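Local coordinates for beta-lactamase/D-alanine Carboxypeptidase (Yersinia pestis, PDB 3RJU), which probably acts as a serine hydrolase of the beta-lactamase and penicillin-binding protein family, with a likely D-alanine carboxypeptidase activity, at residues 62-72 with 159-168. Residues are numbered along the deposited sequence; the frame is centred on the assembly and turned at random.
Sequences SITKLMTSEIM and YSNLAYDLLA. With CIT (citric acid), chain B.
Lys65 reaches across to the turn at 159-161 and ends in a knot of oxygens. Its chain runs extended to CE and then bends (chi4 65°), which swings NZ onto Asn161 OD1 at 2.7 Å, nearly in line with that C=O (167°), and onto Tyr159 OH at 2.9 Å. Ser62 OG, one turn back on its own segment, and Ser226 O bring the hydrogen-bonding oxygens round NZ to four, more than its hydrogens can serve at once with straight bonds. The amide's other branch, Asn161 ND2, bonds Glu121 OE2. Ser62 and Lys65 at the start of helix 64-77, with Tyr159 and Asn161 across the contact, fit the SxxK and YxN motifs of the serine beta-lactamase and penicillin-binding protein fold, in which the serine is the usual nucleophile; that role is inferred here. A citrate, probably from the crystallisation liquor, sits at this spot: Ser62 OG donates to its O3 at 2.6 Å, Tyr159 OH makes a weak hydrogen bond to its O4 (2.6 Å), and its O6 lies over one face of the Tyr159 ring.

Nearer the backbone, the aliphatic part of Lys65 lies over a face of Tyr164, CG 3.7 Å from the ring centroid in a CH-pi contact. Thr68 CB meets the same ring in plane, at its edge. The ring's hydroxyl accepts from Ser69 OG at 2.9 Å and has a second partner in Ala112 O. The axes of helix segments 64-72 and 162-168 make an angle of 36° and approach to 10.2 Å. With CG2 anti to the backbone N, Thr68 turns its methyl onto Leu167 CD2 (3.8 Å), while the selenium of Met72 rests against Leu167 CD1.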
loop_
_atom_site.group_PDB
_atom_site.type_symbol
_atom_site.label_atom_id
_atom_site.label_comp_id
_atom_site.label_asym_id
_atom_site.label_seq_id
_atom_site.Cartn_x
_atom_site.Cartn_y
_atom_site.Cartn_z
ATOM N N SER A 62 -2.413 3.747 -1.109
ATOM C CA SER A 62 -2.332 2.839 0.049
ATOM C C SER A 62 -1.361 1.657 -0.078
ATOM O O SER A 62 -1.214 0.864 0.860
ATOM C CB SER A 62 -3.726 2.360 0.469
ATOM O OG SER A 62 -4.508 3.463 0.901
ATOM N N ILE A 63 -0.685 1.515 -1.214
ATOM C CA ILE A 63 0.443 0.579 -1.248
ATOM C C ILE A 63 1.435 1.023 -0.156
ATOM O O ILE A 63 2.199 0.212 0.391
ATOM C CB ILE A 63 1.134 0.539 -2.654
ATOM C CG1 ILE A 63 0.139 0.117 -3.746
ATOM C CG2 ILE A 63 2.310 -0.395 -2.651
ATOM C CD1 ILE A 63 -0.507 -1.224 -3.529
ATOM N N THR A 64 1.379 2.313 0.181
ATOM C CA THR A 64 2.163 2.896 1.277
ATOM C C THR A 64 2.044 2.059 2.551
ATOM O O THR A 64 3.031 1.868 3.262
ATOM C CB THR A 64 1.683 4.334 1.602
ATOM O OG1 THR A 64 1.970 5.194 0.492
ATOM C CG2 THR A 64 2.396 4.889 2.858
ATOM N N LYS A 65 0.845 1.551 2.836
ATOM C CA LYS A 65 0.626 0.785 4.073
ATOM C C LYS A 65 1.509 -0.455 4.157
ATOM O O LYS A 65 1.925 -0.843 5.251
ATOM C CB LYS A 65 -0.837 0.372 4.180
ATOM C CG LYS A 65 -1.788 1.547 4.365
ATOM C CD LYS A 65 -3.215 1.081 4.582
ATOM C CE LYS A 65 -4.161 2.230 4.936
ATOM N NZ LYS A 65 -4.307 3.217 3.812
ATOM N N LEU A 66 1.807 -1.075 3.015
ATOM C CA LEU A 66 2.708 -2.247 3.012
ATOM C C LEU A 66 4.111 -1.870 3.463
ATOM O O LEU A 66 4.808 -2.657 4.105
ATOM C CB LEU A 66 2.776 -2.886 1.619
ATOM C CG LEU A 66 1.425 -3.284 0.999
ATOM C CD1 LEU A 66 1.682 -3.970 -0.347
ATOM C CD2 LEU A 66 0.660 -4.189 1.963
HETATM N N MSE A 67 4.530 -0.661 3.119
HETATM C CA MSE A 67 5.836 -0.177 3.565
HETATM C C MSE A 67 5.828 0.199 5.055
HETATM O O MSE A 67 6.810 -0.021 5.753
HETATM C CB MSE A 67 6.300 0.992 2.686
HETATM C CG MSE A 67 6.503 0.550 1.236
HETATM SE SE MSE A 67 7.165 1.910 0.061
HETATM C CE MSE A 67 6.922 0.953 -1.643
ATOM N N THR A 68 4.736 0.775 5.538
ATOM C CA THR A 68 4.622 1.046 6.974
ATOM C C THR A 68 4.721 -0.259 7.750
ATOM O O THR A 68 5.469 -0.353 8.720
ATOM C CB THR A 68 3.304 1.736 7.299
ATOM O OG1 THR A 68 3.109 2.800 6.349
ATOM C CG2 THR A 68 3.323 2.301 8.719
ATOM N N SER A 69 3.981 -1.277 7.325
ATOM C CA SER A 69 4.095 -2.584 7.990
ATOM C C SER A 69 5.480 -3.207 7.834
ATOM O O SER A 69 5.986 -3.855 8.761
ATOM C CB SER A 69 2.986 -3.533 7.525
ATOM O OG SER A 69 1.781 -3.189 8.202
ATOM N N GLU A 70 6.109 -3.001 6.675
ATOM C CA GLU A 70 7.481 -3.469 6.474
ATOM C C GLU A 70 8.421 -2.871 7.524
ATOM O O GLU A 70 9.215 -3.577 8.152
ATOM C CB GLU A 70 8.002 -3.097 5.074
ATOM C CG GLU A 70 9.505 -3.417 4.918
ATOM C CD GLU A 70 10.053 -3.281 3.519
ATOM O OE1 GLU A 70 9.370 -2.722 2.684
ATOM O OE2 GLU A 70 11.213 -3.712 3.274
ATOM N N ILE A 71 8.335 -1.560 7.703
ATOM C CA ILE A 71 9.137 -0.874 8.706
ATOM C C ILE A 71 8.842 -1.387 10.113
ATOM O O ILE A 71 9.773 -1.621 10.894
ATOM C CB ILE A 71 8.983 0.656 8.590
ATOM C CG1 ILE A 71 9.613 1.116 7.268
ATOM C CG2 ILE A 71 9.627 1.384 9.789
ATOM C CD1 ILE A 71 9.313 2.554 6.910
HETATM N N MSE A 72 7.567 -1.578 10.442
HETATM C CA MSE A 72 7.219 -2.144 11.742
HETATM C C MSE A 72 7.876 -3.519 11.934
HETATM O O MSE A 72 8.473 -3.798 12.971
HETATM C CB MSE A 72 5.708 -2.262 11.904
HETATM C CG MSE A 72 5.290 -2.828 13.259
HETATM SE SE MSE A 72 3.371 -3.165 13.338
HETATM C CE MSE A 72 3.270 -4.507 11.921
ATOM N N TYR A 159 -11.241 -0.674 7.635
ATOM C CA TYR A 159 -10.075 -0.107 6.972
ATOM C C TYR A 159 -9.861 1.313 7.461
ATOM O O TYR A 159 -10.803 2.120 7.485
ATOM C CB TYR A 159 -10.337 -0.084 5.483
ATOM C CG TYR A 159 -9.170 0.331 4.644
ATOM C CD1 TYR A 159 -8.188 -0.597 4.293
ATOM C CD2 TYR A 159 -9.042 1.640 4.181
ATOM C CE1 TYR A 159 -7.112 -0.246 3.493
ATOM C CE2 TYR A 159 -7.962 2.010 3.383
ATOM C CZ TYR A 159 -7.003 1.062 3.030
ATOM O OH TYR A 159 -5.949 1.410 2.221
ATOM N N SER A 160 -8.622 1.627 7.824
ATOM C CA SER A 160 -8.323 2.936 8.392
ATOM C C SER A 160 -7.017 3.533 7.870
ATOM O O SER A 160 -5.970 2.870 7.835
ATOM C CB SER A 160 -8.319 2.877 9.926
ATOM O OG SER A 160 -7.965 4.135 10.465
ATOM N N ASN A 161 -7.116 4.780 7.423
ATOM C CA ASN A 161 -5.961 5.612 7.137
ATOM C C ASN A 161 -5.385 6.212 8.415
ATOM O O ASN A 161 -4.171 6.127 8.648
ATOM C CB ASN A 161 -6.348 6.690 6.136
ATOM C CG ASN A 161 -6.695 6.095 4.779
ATOM O OD1 ASN A 161 -6.079 5.117 4.357
ATOM N ND2 ASN A 161 -7.676 6.676 4.091
ATOM N N LEU A 162 -6.263 6.792 9.236
ATOM C CA LEU A 162 -5.857 7.360 10.520
ATOM C C LEU A 162 -4.975 6.395 11.324
ATOM O O LEU A 162 -3.908 6.777 11.810
ATOM C CB LEU A 162 -7.089 7.700 11.346
ATOM C CG LEU A 162 -6.832 8.152 12.778
ATOM C CD1 LEU A 162 -5.936 9.409 12.778
ATOM C CD2 LEU A 162 -8.169 8.408 13.493
ATOM N N ALA A 163 -5.429 5.156 11.486
ATOM C CA ALA A 163 -4.687 4.183 12.270
ATOM C C ALA A 163 -3.278 3.942 11.715
ATOM O O ALA A 163 -2.326 3.761 12.481
ATOM C CB ALA A 163 -5.479 2.861 12.378
ATOM N N TYR A 164 -3.150 3.911 10.386
ATOM C CA TYR A 164 -1.860 3.687 9.752
ATOM C C TYR A 164 -0.899 4.875 9.897
ATOM O O TYR A 164 0.316 4.683 10.001
ATOM C CB TYR A 164 -2.017 3.279 8.278
ATOM C CG TYR A 164 -1.751 1.810 8.075
ATOM C CD1 TYR A 164 -0.470 1.357 7.799
ATOM C CD2 TYR A 164 -2.775 0.865 8.217
ATOM C CE1 TYR A 164 -0.197 0.012 7.640
ATOM C CE2 TYR A 164 -2.515 -0.492 8.065
ATOM C CZ TYR A 164 -1.217 -0.910 7.765
ATOM O OH TYR A 164 -0.933 -2.242 7.606
ATOM N N ASP A 165 -1.433 6.098 9.922
ATOM C CA ASP A 165 -0.567 7.244 10.185
ATOM C C ASP A 165 -0.151 7.294 11.664
ATOM O O ASP A 165 1.000 7.625 11.982
ATOM C CB ASP A 165 -1.225 8.526 9.687
ATOM C CG ASP A 165 -1.340 8.537 8.185
ATOM O OD1 ASP A 165 -0.314 8.200 7.548
ATOM O OD2 ASP A 165 -2.437 8.832 7.656
ATOM N N LEU A 166 -1.068 6.935 12.561
ATOM C CA LEU A 166 -0.678 6.771 13.965
ATOM C C LEU A 166 0.422 5.708 14.109
ATOM O O LEU A 166 1.320 5.857 14.921
ATOM C CB LEU A 166 -1.874 6.427 14.859
ATOM C CG LEU A 166 -2.899 7.561 15.032
ATOM C CD1 LEU A 166 -4.180 7.046 15.692
ATOM C CD2 LEU A 166 -2.320 8.739 15.828
ATOM N N LEU A 167 0.337 4.634 13.331
ATOM C CA LEU A 167 1.378 3.613 13.343
ATOM C C LEU A 167 2.721 4.208 12.925
ATOM O O LEU A 167 3.750 3.973 13.577
ATOM C CB LEU A 167 1.008 2.446 12.429
ATOM C CG LEU A 167 2.029 1.318 12.303
ATOM C CD1 LEU A 167 2.400 0.723 13.671
ATOM C CD2 LEU A 167 1.496 0.233 11.355
ATOM N N ALA A 168 2.725 4.983 11.843
ATOM C CA ALA A 168 3.966 5.608 11.387
ATOM C C ALA A 168 4.515 6.506 12.479
ATOM O O ALA A 168 5.716 6.494 12.730
ATOM C CB ALA A 168 3.747 6.418 10.106
HETATM C C1 CIT B . -11.300 3.757 -1.983
HETATM O O1 CIT B . -11.031 4.507 -2.957
HETATM O O2 CIT B . -12.050 4.194 -1.099
HETATM C C2 CIT B . -10.744 2.358 -1.875
HETATM C C3 CIT B . -9.497 2.353 -0.983
HETATM O O7 CIT B . -9.904 2.730 0.354
HETATM C C4 CIT B . -8.452 3.349 -1.492
HETATM C C5 CIT B . -7.195 3.342 -0.643
HETATM O O3 CIT B . -6.099 3.721 -1.100
HETATM O O4 CIT B . -7.251 2.947 0.550
HETATM C C6 CIT B . -8.942 0.944 -0.946
HETATM O O5 CIT B . -8.324 0.503 -1.936
HETATM O O6 CIT B . -9.140 0.228 0.075
#